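Local coordinates for rRNA N-glycosidase (PDB 3CTK), which belongs to the ribosome-inactivating proteins of plants and has their mixed alpha and beta fold, with a six-stranded sheet beside a helical region, at residues N2-N7 with P15-D20; N23-G28 with I64-V69; I41-R46 with P91-S96; N188-N193 with S238-I243. One frame throughout, in Å; residues are numbered along the deposited sequence. Where two conformers were deposited one is given.

Contact 1: N2-N7 with P15-D20; sequences NTVSFN and PTFIQD
F17 of helix 14-25 lies against V4 and F6 of strand 3-7. The two elements open the beta-alpha-beta unit of strand 3-7, helix 14-25 and strand 47-53. Their axes run nearly antiparallel and come within 8.5 Å. The F17 side chain carries the contact. Its CG is anti to the backbone N (chi1 163°), which sends the ring from the helix toward the strand. At the root of the ring, CB is near F6 CD1. CG and CD2 come next, close to F6 CB and F6 CG. CD1, 3.7 Å from F6 CB, and CE1 lie under that same atom, and CE2 and CZ at the tip face it too, at 4.1 and 4.0 Å. CB of F6 thus sits over the ring centre, 3.6 Å from the F17 centroid and 10° off the normal, a CH-pi contact. The F6 ring continues beyond its CB as an offset stack, with planes 15° apart and centroids of F6 and F17 at 5.0 Å. Farther out, CE1 meets V4 CG2, which approaches the ring obliquely. V50 of strand 47-53 touches both V4 and F17. A polar atom also comes close: the backbone O of S5 lies 3.4 Å from F17 CD1.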
loop_
_atom_site.group_PDB
_atom_site.type_symbol
_atom_site.label_atom_id
_atom_site.label_comp_id
_atom_site.label_asym_id
_atom_site.label_seq_id
_atom_site.Cartn_x
_atom_site.Cartn_y
_atom_site.Cartn_z
ATOM N N ASN A 2 8.083 6.426 12.908
ATOM C CA ASN A 2 7.060 7.467 12.870
ATOM C C ASN A 2 5.702 6.864 12.545
ATOM O O ASN A 2 5.618 5.788 11.951
ATOM C CB ASN A 2 7.399 8.536 11.828
ATOM C CG ASN A 2 8.719 9.229 12.111
ATOM O OD1 ASN A 2 9.095 9.430 13.267
ATOM N ND2 ASN A 2 9.423 9.613 11.052
ATOM N N THR A 3 4.644 7.569 12.931
ATOM C CA THR A 3 3.278 7.116 12.700
ATOM C C THR A 3 2.436 8.167 11.980
ATOM O O THR A 3 2.536 9.360 12.267
ATOM C CB THR A 3 2.563 6.794 14.035
ATOM O OG1 THR A 3 3.259 5.746 14.721
ATOM C CG2 THR A 3 1.126 6.364 13.785
ATOM N N VAL A 4 1.619 7.710 11.037
ATOM C CA VAL A 4 0.702 8.577 10.310
ATOM C C VAL A 4 -0.654 7.964 10.640
ATOM O O VAL A 4 -0.775 6.740 10.703
ATOM C CB VAL A 4 0.950 8.542 8.787
ATOM C CG1 VAL A 4 2.316 9.141 8.471
ATOM C CG2 VAL A 4 0.868 7.112 8.275
ATOM N N SER A 5 -1.668 8.793 10.866
ATOM C CA SER A 5 -2.976 8.261 11.239
ATOM C C SER A 5 -4.131 8.618 10.317
ATOM O O SER A 5 -4.131 9.665 9.671
ATOM C CB SER A 5 -3.323 8.704 12.662
ATOM O OG SER A 5 -2.341 8.275 13.589
ATOM N N PHE A 6 -5.121 7.730 10.274
ATOM C CA PHE A 6 -6.311 7.923 9.459
ATOM C C PHE A 6 -7.528 7.336 10.173
ATOM O O PHE A 6 -7.571 6.140 10.466
ATOM C CB PHE A 6 -6.133 7.253 8.093
ATOM C CG PHE A 6 -7.288 7.472 7.153
ATOM C CD1 PHE A 6 -7.820 8.745 6.965
ATOM C CD2 PHE A 6 -7.829 6.408 6.435
ATOM C CE1 PHE A 6 -8.874 8.958 6.077
ATOM C CE2 PHE A 6 -8.885 6.609 5.540
ATOM C CZ PHE A 6 -9.408 7.886 5.361
ATOM N N ASN A 7 -8.504 8.188 10.474
ATOM C CA ASN A 7 -9.725 7.740 11.136
ATOM C C ASN A 7 -10.788 7.567 10.059
ATOM O O ASN A 7 -11.072 8.500 9.307
ATOM C CB ASN A 7 -10.182 8.768 12.173
ATOM C CG ASN A 7 -11.382 8.296 12.963
ATOM O OD1 ASN A 7 -12.479 8.165 12.423
ATOM N ND2 ASN A 7 -11.178 8.025 14.249
ATOM N N PRO A 15 -6.872 12.641 1.554
ATOM C CA PRO A 15 -5.797 13.246 0.758
ATOM C C PRO A 15 -4.611 13.733 1.595
ATOM O O PRO A 15 -3.455 13.588 1.189
ATOM C CB PRO A 15 -6.509 14.382 0.026
ATOM C CG PRO A 15 -7.892 13.832 -0.164
ATOM C CD PRO A 15 -8.177 13.229 1.200
ATOM N N THR A 16 -4.894 14.310 2.758
ATOM C CA THR A 16 -3.830 14.800 3.631
ATOM C C THR A 16 -3.033 13.621 4.191
ATOM O O THR A 16 -1.806 13.679 4.305
ATOM C CB THR A 16 -4.403 15.623 4.800
ATOM O OG1 THR A 16 -5.127 16.746 4.279
ATOM C CG2 THR A 16 -3.284 16.126 5.692
ATOM N N PHE A 17 -3.751 12.558 4.535
ATOM C CA PHE A 17 -3.165 11.330 5.071
ATOM C C PHE A 17 -2.166 10.722 4.081
ATOM O O PHE A 17 -1.037 10.380 4.445
ATOM C CB PHE A 17 -4.290 10.329 5.366
ATOM C CG PHE A 17 -3.824 8.910 5.543
ATOM C CD1 PHE A 17 -3.023 8.551 6.624
ATOM C CD2 PHE A 17 -4.192 7.930 4.627
ATOM C CE1 PHE A 17 -2.594 7.233 6.786
ATOM C CE2 PHE A 17 -3.770 6.608 4.781
ATOM C CZ PHE A 17 -2.969 6.259 5.864
ATOM N N ILE A 18 -2.585 10.587 2.827
ATOM C CA ILE A 18 -1.721 10.015 1.801
ATOM C C ILE A 18 -0.492 10.886 1.556
ATOM O O ILE A 18 0.606 10.369 1.364
ATOM C CB ILE A 18 -2.484 9.820 0.469
ATOM C CG1 ILE A 18 -3.544 8.730 0.636
ATOM C CG2 ILE A 18 -1.520 9.435 -0.649
ATOM C CD1 ILE A 18 -2.983 7.383 1.047
ATOM N N GLN A 19 -0.664 12.206 1.566
ATOM C CA GLN A 19 0.479 13.082 1.347
ATOM C C GLN A 19 1.461 12.963 2.506
ATOM O O GLN A 19 2.678 12.964 2.297
ATOM C CB GLN A 19 0.038 14.540 1.182
ATOM C CG GLN A 19 1.204 15.493 0.925
ATOM C CD GLN A 19 2.019 15.109 -0.300
ATOM O OE1 GLN A 19 3.222 14.852 -0.207
ATOM N NE2 GLN A 19 1.368 15.068 -1.452
ATOM N N ASP A 20 0.946 12.843 3.728
ATOM C CA ASP A 20 1.830 12.708 4.882
ATOM C C ASP A 20 2.609 11.395 4.824
ATOM O O ASP A 20 3.765 11.334 5.255
ATOM C CB ASP A 20 1.042 12.796 6.198
ATOM C CG ASP A 20 0.497 14.197 6.461
ATOM O OD1 ASP A 20 1.066 15.176 5.932
ATOM O OD2 ASP A 20 -0.496 14.320 7.211
#

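Contact 2: N23-G28 with I64-V69; sequences NELAKG and IDVTDV
L25 and V66 bring the two backbones together, with their CA atoms 5.5 Å apart, where helix 14-25 ends and the chain has just left strand 59-65. No direct hydrogen bond joins the segments. The L25 side chain forks over the turn. CD2 rests on the backbone of V66, 3.8 Å from V66 CA, and also approaches V66 CB and CG1. CD1 goes to V69, where it is 3.9 Å from CG1 and a little farther from CG2. The L25 and V69 side chains cross at about a right angle. CG1 of V69 is anti to the backbone N (chi1 -156°), and this puts it within reach of L25 CD1. K27 adds an outer contact, its CE 4.2 Å from V66 CG2. Its NZ turns back to the backbone O of E24 in a weak hydrogen bond.

The turn carrying V66 has its own brace. D65 OD1 accepts from T67 N in an Asx turn, and T67 OG1 donates to the same oxygen from the same face of the carboxylate. R46 forms a salt bridge to that oxygen through NE. A water bridges the two segments, donating to L25 O at 2.8 Å and to V66 O at 2.9 Å. The contact is therefore apolar between side chains, while the water supplies the donors that link two backbone acceptors across it.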
loop_
_atom_site.group_PDB
_atom_site.type_symbol
_atom_site.label_atom_id
_atom_site.label_comp_id
_atom_site.label_asym_id
_atom_site.label_seq_id
_atom_site.Cartn_x
_atom_site.Cartn_y
_atom_site.Cartn_z
ATOM N N ASN A 23 5.446 11.753 2.403
ATOM C CA ASN A 23 6.519 12.537 3.007
ATOM C C ASN A 23 7.457 11.637 3.813
ATOM O O ASN A 23 8.669 11.857 3.849
ATOM C CB ASN A 23 5.934 13.623 3.920
ATOM C CG ASN A 23 5.280 14.757 3.145
ATOM O OD1 ASN A 23 4.610 15.610 3.729
ATOM N ND2 ASN A 23 5.482 14.782 1.832
ATOM N N GLU A 24 6.893 10.624 4.460
ATOM C CA GLU A 24 7.684 9.686 5.253
ATOM C C GLU A 24 8.486 8.734 4.363
ATOM O O GLU A 24 9.565 8.280 4.742
ATOM C CB GLU A 24 6.773 8.863 6.167
ATOM C CG GLU A 24 6.058 9.677 7.227
ATOM C CD GLU A 24 7.008 10.244 8.261
ATOM O OE1 GLU A 24 6.624 11.216 8.944
ATOM O OE2 GLU A 24 8.133 9.714 8.400
ATOM N N LEU A 25 7.955 8.443 3.181
ATOM C CA LEU A 25 8.602 7.525 2.247
ATOM C C LEU A 25 9.632 8.188 1.328
ATOM O O LEU A 25 10.565 7.531 0.858
ATOM C CB LEU A 25 7.534 6.836 1.382
ATOM C CG LEU A 25 6.436 6.034 2.089
ATOM C CD1 LEU A 25 5.311 5.711 1.103
ATOM C CD2 LEU A 25 7.025 4.755 2.676
ATOM N N ALA A 26 9.460 9.481 1.068
ATOM C CA ALA A 26 10.365 10.209 0.178
ATOM C C ALA A 26 11.707 10.497 0.840
ATOM O O ALA A 26 11.963 11.619 1.278
ATOM C CB ALA A 26 9.711 11.511 -0.272
ATOM N N LYS A 27 12.565 9.481 0.889
ATOM C CA LYS A 27 13.879 9.608 1.514
ATOM C C LYS A 27 15.039 9.550 0.526
ATOM O O LYS A 27 16.191 9.770 0.905
ATOM C CB LYS A 27 14.066 8.505 2.554
ATOM C CG LYS A 27 12.983 8.457 3.620
ATOM C CD LYS A 27 13.273 7.355 4.630
ATOM C CE LYS A 27 12.156 7.230 5.649
ATOM N NZ LYS A 27 11.896 8.516 6.356
ATOM N N GLY A 28 14.745 9.242 -0.732
ATOM C CA GLY A 28 15.802 9.162 -1.725
ATOM C C GLY A 28 15.956 10.444 -2.522
ATOM O O GLY A 28 15.218 11.405 -2.314
ATOM N N ILE A 64 4.624 -0.598 7.441
ATOM C CA ILE A 64 5.036 -0.523 6.042
ATOM C C ILE A 64 6.552 -0.340 5.918
ATOM O O ILE A 64 7.143 0.505 6.588
ATOM C CB ILE A 64 4.322 0.650 5.325
ATOM C CG1 ILE A 64 2.819 0.364 5.244
ATOM C CG2 ILE A 64 4.918 0.865 3.927
ATOM C CD1 ILE A 64 2.010 1.474 4.595
ATOM N N ASP A 65 7.163 -1.148 5.058
ATOM C CA ASP A 65 8.603 -1.109 4.791
ATOM C C ASP A 65 8.831 0.133 3.925
ATOM O O ASP A 65 8.322 0.202 2.811
ATOM C CB ASP A 65 8.995 -2.373 4.015
ATOM C CG ASP A 65 10.496 -2.524 3.836
ATOM O OD1 ASP A 65 11.194 -1.499 3.717
ATOM O OD2 ASP A 65 10.974 -3.676 3.795
ATOM N N VAL A 66 9.597 1.106 4.415
ATOM C CA VAL A 66 9.802 2.330 3.641
ATOM C C VAL A 66 10.635 2.173 2.381
ATOM O O VAL A 66 10.600 3.040 1.503
ATOM C CB VAL A 66 10.439 3.459 4.493
ATOM C CG1 VAL A 66 9.590 3.715 5.734
ATOM C CG2 VAL A 66 11.880 3.102 4.858
ATOM N N THR A 67 11.378 1.080 2.269
ATOM C CA THR A 67 12.206 0.894 1.079
ATOM C C THR A 67 11.386 0.516 -0.151
ATOM O O THR A 67 11.735 0.893 -1.272
ATOM C CB THR A 67 13.302 -0.182 1.307
ATOM O OG1 THR A 67 12.696 -1.470 1.473
ATOM C CG2 THR A 67 14.128 0.152 2.547
ATOM N N ASP A 68 10.282 -0.201 0.052
ATOM C CA ASP A 68 9.452 -0.639 -1.068
ATOM C C ASP A 68 7.945 -0.449 -0.887
ATOM O O ASP A 68 7.159 -0.880 -1.733
ATOM C CB ASP A 68 9.738 -2.115 -1.368
ATOM C CG ASP A 68 9.642 -2.995 -0.126
ATOM O OD1 ASP A 68 8.963 -2.588 0.840
ATOM O OD2 ASP A 68 10.236 -4.097 -0.121
ATOM N N VAL A 69 7.556 0.200 0.206
ATOM C CA VAL A 69 6.153 0.455 0.538
ATOM C C VAL A 69 5.339 -0.841 0.709
ATOM O O VAL A 69 4.126 -0.852 0.511
ATOM C CB VAL A 69 5.460 1.359 -0.527
ATOM C CG1 VAL A 69 4.263 2.084 0.102
ATOM C CG2 VAL A 69 6.452 2.367 -1.088
HETATM O O HOH W 1 12.281 5.373 1.508
#

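Contact 3: I41-R46 with P91-S96; sequences IADDKR and PTVATS
R46 and D43 reach across to V93 from two directions, and each meets a different methyl. The guanidinium of R46 passes V93 obliquely, with NH1 3.6 Å from V93 CG1. Its other terminal nitrogen, NH2, lies 3.7 Å from CG of P91. The R46 and P91 side chains cross at about a right angle. R46 CG is anti to the backbone N, and the chain then bends at chi2 (61°). These two torsions carry the guanidinium past V93 to the proline ring. D43 approaches the second methyl: its OD1 is 3.6 Å from V93 CG2, and its CB and CG are also near. The D43 and V93 side chains cross at a slant. With chi1 at 60°, V93 turns CG2 anti to the backbone N, toward D43, and CG1 toward R46.

All these approaches are van der Waals packing, and no hydrogen bond crosses between the segments. The main polar partner of R46 is D65, which takes its NE in a salt bridge. That bond probably steadies the guanidinium where it passes V93 and P91.

P91 is the N-cap residue of helix 92-97, and V93 lies in its first turn. Residues 41-46 form the loop that leads into strand 47-53. V93 and A94 also touch F47 at the start of that strand, so the short helix packs on the loop and on the strand that follows the loop.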
loop_
_atom_site.group_PDB
_atom_site.type_symbol
_atom_site.label_atom_id
_atom_site.label_comp_id
_atom_site.label_asym_id
_atom_site.label_seq_id
_atom_site.Cartn_x
_atom_site.Cartn_y
_atom_site.Cartn_z
ATOM N N ILE A 41 18.212 1.288 4.339
ATOM C CA ILE A 41 18.145 2.311 5.366
ATOM C C ILE A 41 18.379 1.640 6.713
ATOM O O ILE A 41 18.225 0.427 6.835
ATOM C CB ILE A 41 16.760 3.007 5.330
ATOM C CG1 ILE A 41 16.790 4.295 6.155
ATOM C CG2 ILE A 41 15.679 2.044 5.829
ATOM C CD1 ILE A 41 15.533 5.134 6.007
ATOM N N ALA A 42 18.773 2.423 7.709
ATOM C CA ALA A 42 19.037 1.891 9.042
ATOM C C ALA A 42 17.810 1.167 9.586
ATOM O O ALA A 42 16.679 1.596 9.358
ATOM C CB ALA A 42 19.432 3.016 9.973
ATOM N N ASP A 43 18.028 0.076 10.315
ATOM C CA ASP A 43 16.907 -0.681 10.858
ATOM C C ASP A 43 15.958 0.180 11.695
ATOM O O ASP A 43 14.753 -0.083 11.734
ATOM C CB ASP A 43 17.406 -1.860 11.701
ATOM C CG ASP A 43 18.095 -2.932 10.868
ATOM O OD1 ASP A 43 17.789 -3.062 9.664
ATOM O OD2 ASP A 43 18.940 -3.660 11.428
ATOM N N ASP A 44 16.490 1.211 12.350
ATOM C CA ASP A 44 15.674 2.087 13.194
ATOM C C ASP A 44 14.779 3.054 12.422
ATOM O O ASP A 44 13.978 3.772 13.025
ATOM C CB ASP A 44 16.580 2.889 14.129
ATOM C CG ASP A 44 17.458 3.876 13.382
ATOM O OD1 ASP A 44 17.775 3.607 12.206
ATOM O OD2 ASP A 44 17.846 4.905 13.973
ATOM N N LYS A 45 14.909 3.084 11.098
ATOM C CA LYS A 45 14.095 3.975 10.279
ATOM C C LYS A 45 13.482 3.196 9.122
ATOM O O LYS A 45 12.925 3.776 8.184
ATOM C CB LYS A 45 14.953 5.114 9.726
ATOM C CG LYS A 45 15.517 6.042 10.797
ATOM C CD LYS A 45 16.261 7.220 10.183
ATOM C CE LYS A 45 17.489 6.763 9.411
ATOM N NZ LYS A 45 18.283 7.915 8.894
ATOM N N ARG A 46 13.570 1.874 9.220
ATOM C CA ARG A 46 13.084 0.965 8.193
ATOM C C ARG A 46 11.568 0.907 8.000
ATOM O O ARG A 46 11.104 0.574 6.911
ATOM C CB ARG A 46 13.632 -0.441 8.477
ATOM C CG ARG A 46 13.281 -1.517 7.448
ATOM C CD ARG A 46 13.826 -1.206 6.053
ATOM N NE ARG A 46 13.516 -2.286 5.118
ATOM C CZ ARG A 46 14.189 -3.430 5.044
ATOM N NH1 ARG A 46 15.228 -3.647 5.842
ATOM N NH2 ARG A 46 13.806 -4.372 4.194
ATOM N N PRO A 91 10.938 -9.334 5.857
ATOM C CA PRO A 91 12.322 -9.187 6.323
ATOM C C PRO A 91 12.482 -9.608 7.781
ATOM O O PRO A 91 11.585 -9.396 8.596
ATOM C CB PRO A 91 12.595 -7.698 6.129
ATOM C CG PRO A 91 11.732 -7.345 4.954
ATOM C CD PRO A 91 10.444 -8.076 5.267
ATOM N N THR A 92 13.625 -10.200 8.111
ATOM C CA THR A 92 13.869 -10.625 9.485
ATOM C C THR A 92 13.784 -9.418 10.418
ATOM O O THR A 92 13.322 -9.535 11.553
ATOM C CB THR A 92 15.257 -11.278 9.632
ATOM O OG1 THR A 92 15.329 -12.433 8.786
ATOM C CG2 THR A 92 15.498 -11.704 11.074
ATOM N N VAL A 93 14.209 -8.254 9.934
ATOM C CA VAL A 93 14.165 -7.049 10.753
ATOM C C VAL A 93 12.728 -6.707 11.153
ATOM O O VAL A 93 12.499 -6.073 12.183
ATOM C CB VAL A 93 14.801 -5.838 10.014
ATOM C CG1 VAL A 93 14.052 -5.552 8.723
ATOM C CG2 VAL A 93 14.795 -4.616 10.919
ATOM N N ALA A 94 11.764 -7.129 10.339
ATOM C CA ALA A 94 10.355 -6.861 10.624
ATOM C C ALA A 94 9.873 -7.647 11.846
ATOM O O ALA A 94 9.318 -7.080 12.787
ATOM C CB ALA A 94 9.496 -7.211 9.410
ATOM N N THR A 95 10.084 -8.955 11.830
ATOM C CA THR A 95 9.646 -9.779 12.944
ATOM C C THR A 95 10.513 -9.570 14.182
ATOM O O THR A 95 10.071 -9.812 15.302
ATOM C CB THR A 95 9.635 -11.275 12.558
ATOM O OG1 THR A 95 10.856 -11.610 11.885
ATOM C CG2 THR A 95 8.453 -11.579 11.640
ATOM N N SER A 96 11.742 -9.098 13.986
ATOM C CA SER A 96 12.643 -8.869 15.112
ATOM C C SER A 96 12.466 -7.521 15.801
ATOM O O SER A 96 12.580 -7.435 17.021
ATOM C CB SER A 96 14.105 -8.995 14.667
ATOM O OG SER A 96 14.409 -10.314 14.248
#

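Contact 4: N188-N193 with S238-I243; sequences NFKVLN and SPDMGI
K190 and D240 meet through a single salt bridge between helix 189-196 and the short 3-10 turn at 238-240. NZ of K190 donates to OD2 of D240 at 2.9 Å. It arrives from above the carboxylate, 47° out of its plane. The K190 chain is extended all the way, with CG anti to the backbone N (chi1 179°), and so spans the distance from the helix to the carboxylate. Its CE also lies near OD2. The two side chains cross at about a right angle.

The helix that carries K190 begins with an N-cap. OD1 of N188 accepts from V191 N at 2.9 Å, a nearly straight bond with an N-H...O angle of 165°. K190 N makes a weaker, bent bond to the same OD1. ND2 of N188 is engaged as well, by the hydroxyl of Y171.

The other carboxylate oxygen of D240 has a different partner. A water donates to D240 OD1 at 2.6 Å. The same water accepts from K190 NZ in a long, weak bond of 3.4 Å. Both carboxylate oxygens are thus engaged, one by the ammonium and one by the water between the two groups. K190 also makes cation-pi contacts with Y171 and W229, which add aromatic partners to the ammonium of this largely buried residue. The charge on K190 would be expected to favour an ionised D240. Y171, from helix 170-180, also touches D240. On the same segment as D240, the turn is closed by M241 N bonding to S238 O at 3.1 Å.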
loop_
_atom_site.group_PDB
_atom_site.type_symbol
_atom_site.label_atom_id
_atom_site.label_comp_id
_atom_site.label_asym_id
_atom_site.label_seq_id
_atom_site.Cartn_x
_atom_site.Cartn_y
_atom_site.Cartn_z
ATOM N N ASN A 188 -10.538 -0.536 -11.326
ATOM C CA ASN A 188 -10.612 -0.720 -12.767
ATOM C C ASN A 188 -9.320 -1.273 -13.357
ATOM O O ASN A 188 -8.339 -1.484 -12.643
ATOM C CB ASN A 188 -11.026 0.586 -13.484
ATOM C CG ASN A 188 -9.995 1.704 -13.360
ATOM O OD1 ASN A 188 -8.789 1.474 -13.433
ATOM N ND2 ASN A 188 -10.480 2.934 -13.206
ATOM N N PHE A 189 -9.332 -1.519 -14.664
ATOM C CA PHE A 189 -8.181 -2.083 -15.357
ATOM C C PHE A 189 -6.884 -1.306 -15.178
ATOM O O PHE A 189 -5.815 -1.908 -15.093
ATOM C CB PHE A 189 -8.482 -2.225 -16.852
ATOM C CG PHE A 189 -9.714 -3.031 -17.146
ATOM C CD1 PHE A 189 -10.913 -2.403 -17.472
ATOM C CD2 PHE A 189 -9.680 -4.420 -17.089
ATOM C CE1 PHE A 189 -12.062 -3.150 -17.736
ATOM C CE2 PHE A 189 -10.825 -5.176 -17.351
ATOM C CZ PHE A 189 -12.015 -4.538 -17.674
ATOM N N LYS A 190 -6.972 0.021 -15.131
ATOM C CA LYS A 190 -5.776 0.843 -14.968
ATOM C C LYS A 190 -5.211 0.741 -13.557
ATOM O O LYS A 190 -3.996 0.639 -13.373
ATOM C CB LYS A 190 -6.066 2.312 -15.307
ATOM C CG LYS A 190 -4.853 3.223 -15.121
ATOM C CD LYS A 190 -5.030 4.594 -15.772
ATOM C CE LYS A 190 -3.810 5.477 -15.499
ATOM N NZ LYS A 190 -3.849 6.771 -16.238
ATOM N N VAL A 191 -6.090 0.778 -12.562
ATOM C CA VAL A 191 -5.647 0.663 -11.176
ATOM C C VAL A 191 -4.835 -0.623 -11.025
ATOM O O VAL A 191 -3.709 -0.608 -10.526
ATOM C CB VAL A 191 -6.844 0.627 -10.207
ATOM C CG1 VAL A 191 -6.362 0.328 -8.792
ATOM C CG2 VAL A 191 -7.577 1.964 -10.240
ATOM N N LEU A 192 -5.405 -1.731 -11.482
ATOM C CA LEU A 192 -4.741 -3.027 -11.403
ATOM C C LEU A 192 -3.431 -3.072 -12.189
ATOM O O LEU A 192 -2.445 -3.646 -11.727
ATOM C CB LEU A 192 -5.691 -4.129 -11.893
ATOM C CG LEU A 192 -6.606 -4.768 -10.838
ATOM C CD1 LEU A 192 -7.065 -3.738 -9.833
ATOM C CD2 LEU A 192 -7.791 -5.430 -11.523
ATOM N N ASN A 193 -3.414 -2.451 -13.364
ATOM C CA ASN A 193 -2.213 -2.447 -14.195
ATOM C C ASN A 193 -1.065 -1.694 -13.519
ATOM O O ASN A 193 0.078 -2.155 -13.523
ATOM C CB ASN A 193 -2.513 -1.817 -15.558
ATOM C CG ASN A 193 -1.341 -1.915 -16.510
ATOM O OD1 ASN A 193 -0.925 -3.011 -16.890
ATOM N ND2 ASN A 193 -0.799 -0.770 -16.901
ATOM N N SER A 238 3.970 10.795 -15.568
ATOM C CA SER A 238 4.311 11.522 -14.351
ATOM C C SER A 238 3.099 12.000 -13.536
ATOM O O SER A 238 3.130 11.969 -12.306
ATOM C CB SER A 238 5.224 12.713 -14.681
ATOM O OG SER A 238 4.611 13.608 -15.590
ATOM N N PRO A 239 2.016 12.440 -14.204
ATOM C CA PRO A 239 0.845 12.905 -13.447
ATOM C C PRO A 239 0.169 11.829 -12.592
ATOM O O PRO A 239 -0.548 12.148 -11.641
ATOM C CB PRO A 239 -0.088 13.431 -14.537
ATOM C CG PRO A 239 0.863 13.854 -15.624
ATOM C CD PRO A 239 1.850 12.717 -15.642
ATOM N N ASP A 240 0.379 10.562 -12.937
ATOM C CA ASP A 240 -0.226 9.465 -12.181
ATOM C C ASP A 240 0.671 8.950 -11.059
ATOM O O ASP A 240 0.244 8.121 -10.254
ATOM C CB ASP A 240 -0.560 8.288 -13.107
ATOM C CG ASP A 240 -1.602 8.632 -14.150
ATOM O OD1 ASP A 240 -2.569 9.350 -13.819
ATOM O OD2 ASP A 240 -1.461 8.169 -15.300
ATOM N N MET A 241 1.905 9.441 -10.997
ATOM C CA MET A 241 2.859 8.975 -9.987
ATOM C C MET A 241 2.887 9.743 -8.670
ATOM O O MET A 241 2.868 10.976 -8.652
ATOM C CB MET A 241 4.272 8.970 -10.569
ATOM C CG MET A 241 4.433 8.149 -11.835
ATOM S SD MET A 241 3.789 6.466 -11.689
ATOM C CE MET A 241 4.950 5.721 -10.544
ATOM N N GLY A 242 2.950 8.992 -7.571
ATOM C CA GLY A 242 3.012 9.584 -6.244
ATOM C C GLY A 242 4.435 9.518 -5.705
ATOM O O GLY A 242 4.960 10.498 -5.171
ATOM N N ILE A 243 5.052 8.350 -5.828
ATOM C CA ILE A 243 6.436 8.152 -5.389
ATOM C C ILE A 243 6.998 6.952 -6.147
ATOM O O ILE A 243 6.300 5.952 -6.348
ATOM C CB ILE A 243 6.545 7.912 -3.854
ATOM C CG1 ILE A 243 8.017 7.747 -3.462
ATOM C CG2 ILE A 243 5.755 6.677 -3.449
ATOM C CD1 ILE A 243 8.269 7.779 -1.956
HETATM O O HOH W 2 -4.351 10.059 -15.584
#

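Strand 3-7 leads through a short loop into helix 14-25, and contact 1 closes that loop. Contact 2 takes up the end of the same helix and closes a longer loop of 35 residues, back to the turn after strand 59-65. The two touch through N2 and E24. Contact 3 starts inside that loop, at residues 41-46, and ends at helix 92-97, so contacts 2 and 3 cross. R46 with D65, and I41 against K27, join them. Contact 4 follows in series and ties helix 189-196 to the segment after helix 234-237. I243, from its second segment, packs on L25. Contacts 3 and 4 lie on opposite sides of the chain's centre.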